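Local coordinates for GMP reductase (PDB 6JIG), which probably catalyses the NADPH-dependent deamination of GMP to IMP and also binds guanine nucleotides in its regulatory CBS domains, at residues Ser52-Val57 / Lys396-Met401; Arg103-His108 / Leu130-Cys135; Arg139-Ile144 / Asp167-Ser172; Asn375-Thr380 / Gly438-Ile443. The protein carries 1 engineered substitution. One frame throughout, in Å; residues are numbered along the deposited sequence.

Contact 1: Ser52-Val57 / Lys396-Met401. With 5GP (guanosine-5'-monophosphate), chain B.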
# COMPACT_ATOMS: atom_id res chain seq x y z
N SER A 52 6.68 14.35 -31.78
CA SER A 52 7.07 13.03 -32.26
C SER A 52 6.07 12.47 -33.27
O SER A 52 4.85 12.59 -33.08
CB SER A 52 7.18 12.05 -31.09
OG SER A 52 7.57 10.77 -31.55
N ASN A 53 6.59 11.82 -34.30
CA ASN A 53 5.79 11.04 -35.26
C ASN A 53 5.36 9.72 -34.61
O ASN A 53 5.82 8.63 -34.95
CB ASN A 53 6.58 10.79 -36.54
CG ASN A 53 7.99 10.27 -36.28
OD1 ASN A 53 8.74 10.84 -35.49
ND2 ASN A 53 8.36 9.18 -36.96
N MET A 54 4.46 9.85 -33.64
CA MET A 54 3.79 8.73 -32.99
C MET A 54 2.29 8.88 -33.20
O MET A 54 1.77 10.00 -33.22
CB MET A 54 4.11 8.71 -31.49
CG MET A 54 5.56 8.39 -31.22
SD MET A 54 5.95 8.63 -29.47
CE MET A 54 4.79 7.45 -28.76
N ASP A 55 1.59 7.75 -33.34
CA ASP A 55 0.17 7.87 -33.61
C ASP A 55 -0.65 8.23 -32.38
O ASP A 55 -1.86 8.37 -32.51
CB ASP A 55 -0.37 6.59 -34.29
CG ASP A 55 -0.34 5.35 -33.39
OD1 ASP A 55 0.14 5.41 -32.24
OD2 ASP A 55 -0.82 4.29 -33.88
N THR A 56 -0.01 8.43 -31.23
CA THR A 56 -0.67 9.01 -30.07
C THR A 56 -0.18 10.42 -29.77
O THR A 56 -0.55 10.99 -28.73
CB THR A 56 -0.48 8.12 -28.83
OG1 THR A 56 0.92 7.91 -28.61
CG2 THR A 56 -1.15 6.77 -29.03
N VAL A 57 0.63 11.01 -30.64
CA VAL A 57 1.17 12.34 -30.37
C VAL A 57 0.82 13.32 -31.50
O VAL A 57 0.22 14.37 -31.24
CB VAL A 57 2.69 12.29 -30.14
CG1 VAL A 57 3.24 13.69 -30.00
CG2 VAL A 57 3.02 11.48 -28.87
N LYS A 396 -5.19 9.64 -21.47
CA LYS A 396 -5.11 9.32 -22.89
C LYS A 396 -4.06 8.24 -23.09
O LYS A 396 -3.12 8.11 -22.29
CB LYS A 396 -4.78 10.55 -23.75
CG LYS A 396 -5.98 11.41 -24.14
CD LYS A 396 -5.64 12.36 -25.30
CE LYS A 396 -6.76 13.34 -25.54
NZ LYS A 396 -6.56 14.09 -26.82
N ILE A 397 -4.21 7.47 -24.16
CA ILE A 397 -3.28 6.39 -24.47
C ILE A 397 -2.00 6.96 -25.05
O ILE A 397 -2.03 7.90 -25.86
CB ILE A 397 -3.93 5.38 -25.44
CG1 ILE A 397 -5.12 4.68 -24.78
CG2 ILE A 397 -2.91 4.35 -25.91
CD1 ILE A 397 -4.78 3.99 -23.48
N ILE A 398 -0.86 6.41 -24.63
CA ILE A 398 0.41 6.56 -25.32
C ILE A 398 0.95 5.16 -25.58
O ILE A 398 0.86 4.28 -24.71
CB ILE A 398 1.42 7.43 -24.53
CG1 ILE A 398 2.63 7.79 -25.40
CG2 ILE A 398 1.84 6.74 -23.21
CD1 ILE A 398 3.68 8.59 -24.66
N ARG A 399 1.48 4.93 -26.78
CA ARG A 399 1.89 3.58 -27.13
C ARG A 399 3.08 3.62 -28.09
O ARG A 399 3.20 4.52 -28.94
CB ARG A 399 0.73 2.78 -27.74
CG ARG A 399 0.30 3.25 -29.12
CD ARG A 399 -1.03 2.63 -29.48
NE ARG A 399 -1.47 3.03 -30.82
CZ ARG A 399 -2.68 2.78 -31.30
NH1 ARG A 399 -3.56 2.14 -30.54
NH2 ARG A 399 -3.01 3.17 -32.52
N GLY A 400 3.95 2.62 -27.95
CA GLY A 400 5.10 2.53 -28.81
C GLY A 400 4.72 2.13 -30.23
O GLY A 400 3.77 1.37 -30.45
N MET A 401 5.47 2.67 -31.19
CA MET A 401 5.25 2.36 -32.60
C MET A 401 5.81 1.00 -33.00
O MET A 401 5.52 0.53 -34.11
CB MET A 401 5.86 3.47 -33.47
CG MET A 401 5.22 4.84 -33.25
SD MET A 401 3.51 4.93 -33.86
CE MET A 401 3.80 5.45 -35.57
P 5GP B . 9.49 10.04 -25.44
O1P 5GP B . 10.40 9.54 -24.33
O2P 5GP B . 8.07 9.53 -25.33
O3P 5GP B . 9.60 11.51 -25.72
O5' 5GP B . 10.15 9.36 -26.73
C5' 5GP B . 9.51 9.30 -27.99
C4' 5GP B . 10.39 8.61 -29.01
O4' 5GP B . 10.43 7.19 -28.73
C3' 5GP B . 9.91 8.67 -30.46
O3' 5GP B . 10.18 9.92 -31.09
C2' 5GP B . 10.63 7.46 -31.10
O2' 5GP B . 11.96 7.77 -31.48
C1' 5GP B . 10.72 6.49 -29.92
N9 5GP B . 9.77 5.38 -30.04
C8 5GP B . 8.45 5.45 -30.21
N7 5GP B . 7.96 4.18 -30.23
C5 5GP B . 9.00 3.34 -30.05
C6 5GP B . 9.13 1.96 -29.97
O6 5GP B . 8.11 1.24 -30.07
N1 5GP B . 10.34 1.41 -29.80
C2 5GP B . 11.44 2.17 -29.69
N2 5GP B . 12.65 1.59 -29.51
N3 5GP B . 11.36 3.52 -29.75
C4 5GP B . 10.15 4.10 -29.93
O HOH W 1 1.92 6.05 -30.67

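Contact 2: Arg103-His108 / Leu130-Cys135. With 5GP (guanosine-5'-monophosphate), chain C.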
# COMPACT_ATOMS: atom_id res chain seq x y z
N ARG A 103 -13.18 27.74 -50.91
CA ARG A 103 -14.44 27.02 -50.99
C ARG A 103 -15.54 27.92 -51.54
O ARG A 103 -15.64 29.10 -51.18
CB ARG A 103 -14.84 26.48 -49.61
CG ARG A 103 -13.77 25.61 -48.93
CD ARG A 103 -13.39 24.41 -49.80
NE ARG A 103 -14.49 23.45 -49.88
CZ ARG A 103 -14.52 22.40 -50.69
NH1 ARG A 103 -13.49 22.15 -51.50
NH2 ARG A 103 -15.57 21.59 -50.69
N ILE A 104 -16.38 27.35 -52.41
CA ILE A 104 -17.39 28.12 -53.12
C ILE A 104 -18.75 27.46 -52.95
O ILE A 104 -18.87 26.34 -52.46
CB ILE A 104 -17.05 28.28 -54.63
CG1 ILE A 104 -16.64 26.96 -55.27
CG2 ILE A 104 -15.94 29.28 -54.81
CD1 ILE A 104 -17.77 26.10 -55.71
N ILE A 105 -19.78 28.18 -53.39
CA ILE A 105 -21.14 27.68 -53.39
C ILE A 105 -21.88 28.38 -54.52
O ILE A 105 -21.45 29.43 -55.01
CB ILE A 105 -21.82 27.94 -52.02
CG1 ILE A 105 -23.08 27.08 -51.87
CG2 ILE A 105 -22.10 29.43 -51.83
CD1 ILE A 105 -23.66 27.12 -50.49
N LEU A 106 -23.00 27.78 -54.95
CA LEU A 106 -23.75 28.34 -56.07
C LEU A 106 -24.97 29.11 -55.57
O LEU A 106 -25.49 28.81 -54.49
CB LEU A 106 -24.18 27.23 -57.03
CG LEU A 106 -23.02 26.31 -57.43
CD1 LEU A 106 -23.51 25.03 -58.11
CD2 LEU A 106 -22.01 27.03 -58.30
N PRO A 107 -25.44 30.11 -56.32
CA PRO A 107 -26.43 31.04 -55.75
C PRO A 107 -27.79 30.43 -55.49
O PRO A 107 -28.51 30.91 -54.61
CB PRO A 107 -26.49 32.17 -56.78
CG PRO A 107 -25.99 31.58 -58.03
CD PRO A 107 -24.97 30.56 -57.64
N HIS A 108 -28.19 29.39 -56.23
CA HIS A 108 -29.51 28.79 -56.04
C HIS A 108 -29.53 27.74 -54.94
O HIS A 108 -30.58 27.15 -54.69
CB HIS A 108 -30.01 28.17 -57.35
CG HIS A 108 -30.20 29.16 -58.46
ND1 HIS A 108 -30.38 30.51 -58.23
CD2 HIS A 108 -30.23 29.00 -59.81
CE1 HIS A 108 -30.51 31.14 -59.39
NE2 HIS A 108 -30.42 30.25 -60.36
N LEU A 130 -17.93 31.34 -47.75
CA LEU A 130 -17.97 30.68 -49.04
C LEU A 130 -18.17 31.76 -50.09
O LEU A 130 -19.01 32.65 -49.92
CB LEU A 130 -19.12 29.65 -49.13
CG LEU A 130 -19.26 28.59 -48.04
CD1 LEU A 130 -20.58 27.83 -48.22
CD2 LEU A 130 -18.07 27.63 -48.06
N LEU A 131 -17.40 31.69 -51.17
CA LEU A 131 -17.58 32.62 -52.28
C LEU A 131 -18.67 32.09 -53.19
O LEU A 131 -18.67 30.90 -53.55
CB LEU A 131 -16.27 32.84 -53.03
CG LEU A 131 -15.30 33.45 -52.00
CD1 LEU A 131 -13.87 32.96 -52.16
CD2 LEU A 131 -15.39 34.97 -51.97
N VAL A 132 -19.63 32.94 -53.54
CA VAL A 132 -20.73 32.56 -54.40
C VAL A 132 -20.30 32.77 -55.85
O VAL A 132 -19.90 33.88 -56.22
CB VAL A 132 -22.00 33.36 -54.07
CG1 VAL A 132 -23.18 32.85 -54.90
CG2 VAL A 132 -22.31 33.26 -52.59
N VAL A 133 -20.36 31.71 -56.65
CA VAL A 133 -19.92 31.75 -58.04
C VAL A 133 -21.01 31.16 -58.92
O VAL A 133 -21.89 30.43 -58.45
CB VAL A 133 -18.59 31.00 -58.26
CG1 VAL A 133 -17.47 31.59 -57.37
CG2 VAL A 133 -18.76 29.51 -58.01
N ASN A 134 -20.94 31.47 -60.21
CA ASN A 134 -22.01 31.08 -61.12
C ASN A 134 -22.04 29.57 -61.34
O ASN A 134 -23.11 28.96 -61.34
CB ASN A 134 -21.90 31.85 -62.44
CG ASN A 134 -20.71 31.42 -63.27
OD1 ASN A 134 -19.70 30.93 -62.75
ND2 ASN A 134 -20.82 31.60 -64.58
N CYS A 135 -20.87 28.95 -61.51
CA CYS A 135 -20.80 27.51 -61.72
C CYS A 135 -19.41 27.03 -61.35
O CYS A 135 -18.46 27.82 -61.30
CB CYS A 135 -21.14 27.12 -63.16
SG CYS A 135 -19.88 27.58 -64.36
P 5GP C . -12.58 32.54 -40.66
O1P 5GP C . -12.41 33.99 -40.29
O2P 5GP C . -12.92 32.30 -42.12
O3P 5GP C . -13.21 31.63 -39.62
O5' 5GP C . -11.10 31.99 -40.72
C5' 5GP C . -10.62 31.53 -41.96
C4' 5GP C . -9.42 30.65 -41.80
O4' 5GP C . -9.66 29.44 -42.59
C3' 5GP C . -8.16 31.29 -42.36
O3' 5GP C . -7.01 30.91 -41.60
C2' 5GP C . -8.10 30.73 -43.77
O2' 5GP C . -6.83 30.74 -44.38
C1' 5GP C . -8.64 29.31 -43.56
N9 5GP C . -9.20 28.75 -44.78
C8 5GP C . -8.66 27.71 -45.45
N7 5GP C . -9.38 27.48 -46.57
C5 5GP C . -10.37 28.41 -46.62
C6 5GP C . -11.38 28.65 -47.53
O6 5GP C . -11.50 27.93 -48.54
N1 5GP C . -12.24 29.66 -47.31
C2 5GP C . -12.13 30.44 -46.22
N2 5GP C . -13.03 31.45 -46.06
N3 5GP C . -11.14 30.22 -45.30
C4 5GP C . -10.25 29.21 -45.49

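Contact 3: Arg139-Ile144 / Asp167-Ser172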
# COMPACT_ATOMS: atom_id res chain seq x y z
N ARG A 139 -16.32 29.69 -62.08
CA ARG A 139 -16.08 30.38 -60.81
C ARG A 139 -16.10 31.90 -60.99
O ARG A 139 -15.31 32.62 -60.39
CB ARG A 139 -14.76 29.93 -60.18
CG ARG A 139 -14.71 28.45 -59.87
CD ARG A 139 -13.45 28.09 -59.09
NE ARG A 139 -13.61 26.82 -58.39
CZ ARG A 139 -13.35 26.62 -57.10
NH1 ARG A 139 -12.88 27.61 -56.33
NH2 ARG A 139 -13.54 25.42 -56.57
N LYS A 140 -17.01 32.39 -61.83
CA LYS A 140 -17.26 33.82 -61.91
C LYS A 140 -17.86 34.29 -60.59
O LYS A 140 -18.88 33.76 -60.15
CB LYS A 140 -18.18 34.14 -63.08
N LEU A 141 -17.23 35.27 -59.95
CA LEU A 141 -17.60 35.66 -58.60
C LEU A 141 -18.89 36.46 -58.60
O LEU A 141 -18.98 37.51 -59.24
CB LEU A 141 -16.47 36.46 -57.95
CG LEU A 141 -16.67 36.86 -56.49
CD1 LEU A 141 -16.67 35.62 -55.59
CD2 LEU A 141 -15.59 37.84 -56.05
N LEU A 142 -19.90 35.97 -57.88
CA LEU A 142 -21.17 36.67 -57.75
C LEU A 142 -21.35 37.35 -56.40
O LEU A 142 -22.12 38.31 -56.30
CB LEU A 142 -22.35 35.72 -57.98
CG LEU A 142 -22.23 34.80 -59.19
CD1 LEU A 142 -23.42 33.85 -59.28
CD2 LEU A 142 -22.07 35.59 -60.48
N GLY A 143 -20.67 36.86 -55.37
CA GLY A 143 -20.83 37.44 -54.05
C GLY A 143 -20.18 36.55 -53.01
O GLY A 143 -19.41 35.65 -53.33
N ILE A 144 -20.54 36.80 -51.76
CA ILE A 144 -19.91 36.12 -50.64
C ILE A 144 -20.96 35.88 -49.56
O ILE A 144 -21.85 36.71 -49.33
CB ILE A 144 -18.72 36.94 -50.10
CG1 ILE A 144 -17.90 36.12 -49.10
CG2 ILE A 144 -19.18 38.26 -49.50
CD1 ILE A 144 -16.66 36.84 -48.62
N ASP A 167 -20.67 43.33 -56.52
CA ASP A 167 -20.53 44.77 -56.71
C ASP A 167 -20.50 45.53 -55.39
O ASP A 167 -20.15 46.71 -55.37
CB ASP A 167 -21.66 45.30 -57.61
CG ASP A 167 -22.95 45.59 -56.85
OD1 ASP A 167 -23.31 44.78 -55.97
OD2 ASP A 167 -23.60 46.61 -57.14
N LYS A 168 -20.85 44.87 -54.28
CA LYS A 168 -20.71 45.44 -52.95
C LYS A 168 -19.47 44.93 -52.22
O LYS A 168 -19.27 45.27 -51.05
CB LYS A 168 -21.97 45.16 -52.13
N MET A 169 -18.65 44.12 -52.88
CA MET A 169 -17.44 43.56 -52.28
C MET A 169 -16.21 44.38 -52.66
O MET A 169 -16.21 45.15 -53.62
CB MET A 169 -17.25 42.11 -52.73
CG MET A 169 -18.36 41.17 -52.29
SD MET A 169 -18.09 39.48 -52.85
CE MET A 169 -16.55 39.12 -51.99
N VAL A 170 -15.15 44.21 -51.87
CA VAL A 170 -13.82 44.71 -52.21
C VAL A 170 -13.07 43.57 -52.88
O VAL A 170 -12.85 42.51 -52.27
CB VAL A 170 -13.08 45.23 -50.97
CG1 VAL A 170 -11.67 45.69 -51.33
CG2 VAL A 170 -13.87 46.36 -50.33
N VAL A 171 -12.71 43.76 -54.15
CA VAL A 171 -12.12 42.71 -54.97
C VAL A 171 -10.84 43.25 -55.60
O VAL A 171 -10.72 44.45 -55.87
CB VAL A 171 -13.12 42.23 -56.04
CG1 VAL A 171 -12.56 41.08 -56.83
CG2 VAL A 171 -14.44 41.83 -55.39
N SER A 172 -9.88 42.36 -55.81
CA SER A 172 -8.59 42.75 -56.36
C SER A 172 -8.27 41.86 -57.55
O SER A 172 -8.81 40.75 -57.68
CB SER A 172 -7.49 42.68 -55.28
OG SER A 172 -6.19 42.93 -55.79

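Contact 4: Asn375-Thr380 / Gly438-Ile443. With 5GP (guanosine-5'-monophosphate), chain B.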
# COMPACT_ATOMS: atom_id res chain seq x y z
N ASN A 375 6.15 11.58 -25.03
CA ASN A 375 5.41 11.51 -23.77
C ASN A 375 5.02 12.89 -23.24
O ASN A 375 3.90 13.08 -22.75
CB ASN A 375 6.26 10.76 -22.73
CG ASN A 375 5.50 10.48 -21.44
OD1 ASN A 375 4.28 10.25 -21.46
ND2 ASN A 375 6.21 10.49 -20.32
N MET A 376 5.93 13.86 -23.29
CA MET A 376 5.61 15.17 -22.73
C MET A 376 4.45 15.86 -23.46
O MET A 376 3.80 16.73 -22.86
CB MET A 376 6.86 16.05 -22.72
CG MET A 376 7.91 15.55 -21.72
SD MET A 376 9.51 16.38 -21.89
CE MET A 376 9.04 17.86 -21.05
N LEU A 377 4.16 15.49 -24.71
CA LEU A 377 3.04 16.08 -25.44
C LEU A 377 1.84 15.15 -25.55
O LEU A 377 0.75 15.60 -25.95
CB LEU A 377 3.47 16.49 -26.86
CG LEU A 377 4.73 17.36 -26.96
CD1 LEU A 377 5.12 17.60 -28.42
CD2 LEU A 377 4.57 18.67 -26.23
N ALA A 378 2.00 13.86 -25.24
CA ALA A 378 0.86 12.96 -25.27
C ALA A 378 -0.15 13.38 -24.21
O ALA A 378 0.20 14.01 -23.20
CB ALA A 378 1.32 11.52 -25.04
N GLY A 379 -1.42 13.07 -24.46
CA GLY A 379 -2.47 13.45 -23.54
C GLY A 379 -2.84 14.91 -23.55
O GLY A 379 -3.69 15.32 -22.76
N THR A 380 -2.23 15.71 -24.41
CA THR A 380 -2.72 17.07 -24.57
C THR A 380 -3.98 17.04 -25.43
O THR A 380 -4.30 16.04 -26.08
CB THR A 380 -1.66 17.97 -25.18
OG1 THR A 380 -1.23 17.42 -26.43
CG2 THR A 380 -0.44 18.07 -24.24
N GLY A 438 -4.33 19.04 -21.00
CA GLY A 438 -4.86 20.30 -21.48
C GLY A 438 -4.28 20.67 -22.83
O GLY A 438 -3.66 19.84 -23.50
N PRO A 439 -4.46 21.92 -23.26
CA PRO A 439 -3.91 22.33 -24.56
C PRO A 439 -2.39 22.31 -24.56
O PRO A 439 -1.74 22.59 -23.55
CB PRO A 439 -4.46 23.75 -24.74
CG PRO A 439 -4.76 24.22 -23.36
CD PRO A 439 -5.21 23.00 -22.61
N VAL A 440 -1.82 22.00 -25.73
CA VAL A 440 -0.38 21.80 -25.84
C VAL A 440 0.38 23.13 -25.82
O VAL A 440 1.55 23.17 -25.43
CB VAL A 440 -0.04 20.99 -27.11
CG1 VAL A 440 -0.13 21.85 -28.34
CG2 VAL A 440 1.37 20.40 -27.02
N GLY A 441 -0.27 24.22 -26.23
CA GLY A 441 0.36 25.52 -26.28
C GLY A 441 1.04 25.97 -25.00
O GLY A 441 2.24 26.26 -24.97
N PRO A 442 0.28 26.06 -23.90
CA PRO A 442 0.89 26.46 -22.62
C PRO A 442 2.00 25.53 -22.18
O PRO A 442 2.97 25.98 -21.55
CB PRO A 442 -0.28 26.45 -21.64
CG PRO A 442 -1.51 26.59 -22.49
CD PRO A 442 -1.19 25.90 -23.79
N ILE A 443 1.88 24.23 -22.47
CA ILE A 443 2.92 23.27 -22.11
C ILE A 443 4.20 23.55 -22.88
O ILE A 443 5.30 23.56 -22.30
CB ILE A 443 2.41 21.84 -22.34
CG1 ILE A 443 1.42 21.45 -21.25
CG2 ILE A 443 3.56 20.86 -22.36
CD1 ILE A 443 0.51 20.35 -21.68
P 5GP B . 9.49 10.04 -25.44
O1P 5GP B . 10.40 9.54 -24.33
O2P 5GP B . 8.07 9.53 -25.33
O3P 5GP B . 9.60 11.51 -25.72
O5' 5GP B . 10.15 9.36 -26.73
C5' 5GP B . 9.51 9.30 -27.99
C4' 5GP B . 10.39 8.61 -29.01
O4' 5GP B . 10.43 7.19 -28.73
C3' 5GP B . 9.91 8.67 -30.46
O3' 5GP B . 10.18 9.92 -31.09
C2' 5GP B . 10.63 7.46 -31.10
O2' 5GP B . 11.96 7.77 -31.48
C1' 5GP B . 10.72 6.49 -29.92
N9 5GP B . 9.77 5.38 -30.04
C8 5GP B . 8.45 5.45 -30.21
N7 5GP B . 7.96 4.18 -30.23
C5 5GP B . 9.00 3.34 -30.05
C6 5GP B . 9.13 1.96 -29.97
O6 5GP B . 8.11 1.24 -30.07
N1 5GP B . 10.34 1.41 -29.80
C2 5GP B . 11.44 2.17 -29.69
N2 5GP B . 12.65 1.59 -29.51
N3 5GP B . 11.36 3.52 -29.75
C4 5GP B . 10.15 4.10 -29.93

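Contact 1: Ser52-Val57 / Lys396-Met401
D55 and R399 meet with their side chains crossing at about a right angle, and the arginine takes the carboxylate side-on with two nitrogens. R399 NE reaches D55 OD1 at 3.2 Å on its syn side, and R399 NH2 reaches D55 OD2 at 2.8 Å. The carboxylate and guanidinium planes are turned 51° apart, which leaves OD2 in the guanidinium plane but NH2 well above the carboxylate plane. A water links the two segments as well: it donates to D55 OD1 and to the backbone O of R399 and accepts from T56 OG1. The loop 52-57 follows strand 49-51, the first strand of the TIM barrel of the IMPDH/GMPR family, and here it lies against the end of strand 393-399 beside the GMP pocket. T56 presses CB on I397 O at 3.4 Å and sets CG2 by R399 CG. M54, bent at chi3 (60°), brings CE to 3.3 Å from R399 O, while its CG packs on M401 CG at 4.1 Å. M401 SD takes a weak hydrogen bond from D55 N at 3.5 Å. Both segments also hold the nucleotide: M401 N donates to N7 of GMP at 3.1 Å, and S52 OG donates to O3' at 2.8 Å.

Contact 2: Arg103-His108 / Leu130-Cys135
R103 is engaged by its backbone on two fronts: its carbonyl O accepts from L131 N at 3.1 Å across the contact, while its own N donates to O6 of a bound GMP at 2.9 Å. Its side chain begins beside the same oxygen. With CG anti to the carbonyl carbon (chi1 -55°), CG comes within 3.3 Å of O6, and CB packs on L130 CD2; the chain then bends at chi2 and chi3, and the guanidinium makes a cation-pi contact with W120. Beyond R103 the two backbones run as parallel strands, with I104 facing L131 and I105 facing V132. I105 N donates to L131 O, and V133 N to I105 O at 3.0 Å with a C=O...N angle of 170°, so I105 bonds to both flanks of V132. The side chains alternate accordingly. On one face I104 CG2 touches V133 CG1 at 3.8 Å, the two side chains crossing at about a right angle, and L203 of strand 203-208 packs over I104 and L131. On the other, I105 lies across L130 and V132: its CD1 meets L130 CD1 and its CG2 meets V132 CG2, each at 3.9 Å, under V159 of helix 159-162. Past the strand, P107 CD closes on V133 O at 3.2 Å. The chain joins these parallel neighbours through helix 111-118, the beta-alpha-beta unit of a CBS motif, here with a nucleotide bound at the start of its first strand.

Contact 3: Arg139-Ile144 / Asp167-Ser172
M169 makes an apolar contact with G143 and I144, joining the loop after strand 164-165 to the face of strand 141-146 within the CBS region. Its CG is anti to the carbonyl carbon (chi1 -63°), and the chain stays extended before bending at chi3 (62°), which turns the methyl onto the isoleucine. CE lies 3.6 Å from I144 CB and 3.7 Å from I144 CG2, and the two side chains pass at a slant. The sulphur touches I144 too, but also rests on backbone, with SD 3.6 Å from both CA and C of G143, where no side chain intervenes. A classic beta bulge explains how the strand presents this surface: L142 and G143 both face V132 of the neighbouring strand, and the extra residue lets L141 and I144 point toward the loop while L142 points away. L141 contributes a looser end to the contact. Its CD2 is 4.2 Å from V171 CG2 and 4.4 Å from M169 CE. P195 of strand 193-197 packs on both L141 and M169, and I144 also touches C129, a residue of the nucleotide site. No hydrogen bond or charge pair crosses between the segments, and only 212 Å² is buried in all. The association therefore rests on van der Waals contact and burial of apolar groups, with the flexible thioether fitted to the shape of the bulged strand.

Contact 4: Asn375-Thr380 / Gly438-Ile443
T380 ends a type II beta turn that starts at L377, in the loop after the last TIM-barrel strand, and its side chain is wedged against G438, just before helix 440-457, and V440 and I443 in its first turn. This is the close-fitting part. G438 O sits 3.1 Å from T380 CA and 3.2 Å from T380 CB, and T380 CG2 meets I443 CD1 at 3.6 Å. The hydroxyl is held within its own turn: with OG1 between the backbone N and the carbonyl carbon (chi1 56°), it donates to L377 O at 2.7 Å, in the carbonyl plane. Its flank can then lie beside V440, where OG1 is 3.8 Å from CB. L377 finishes the apolar patch, CD2 to V440 CG2 at 3.7 Å, and M62 of helix 60-68 packs on L377, T380 and V440 together. G379, with a phi of 74°, takes the turn position where glycine is favoured. The other side is much looser. M376 meets the helix merely through its carbonyl O, 4.2 Å from I443 CG2, and P439 is exposed, its CB directed away from the turn. No hydrogen bond crosses between the segments, although K437 NZ binds the carbonyls of N375 and A378 from just before G438. At the far end the loop turns to the nucleotide, where N375 N donates to O2P of GMP at 2.8 Å.

In the fold
Contacts 1 and 4 lie in the barrel domain, in loops after its first and last strands and the elements packed on them, and contacts 2 and 3 in the CBS region, whose centres lie about 39 to 45 Å from theirs. Contacts 1 and 4 touch each other, I398 packing on N375 and A378, and share one GMP. Contacts 2 and 3 share a sheet, through the neighbouring strands 129-133 and 141-146. Contacts 1 and 3 are mostly buried, 2 and 4 partly so. Their chemistry differs: contact 1 combines a salt bridge, a water and methionines, contact 2 rests on strand hydrogen bonds, and contacts 3 and 4 have no hydrogen bonds between their segments. Contact 2 binds a separate GMP.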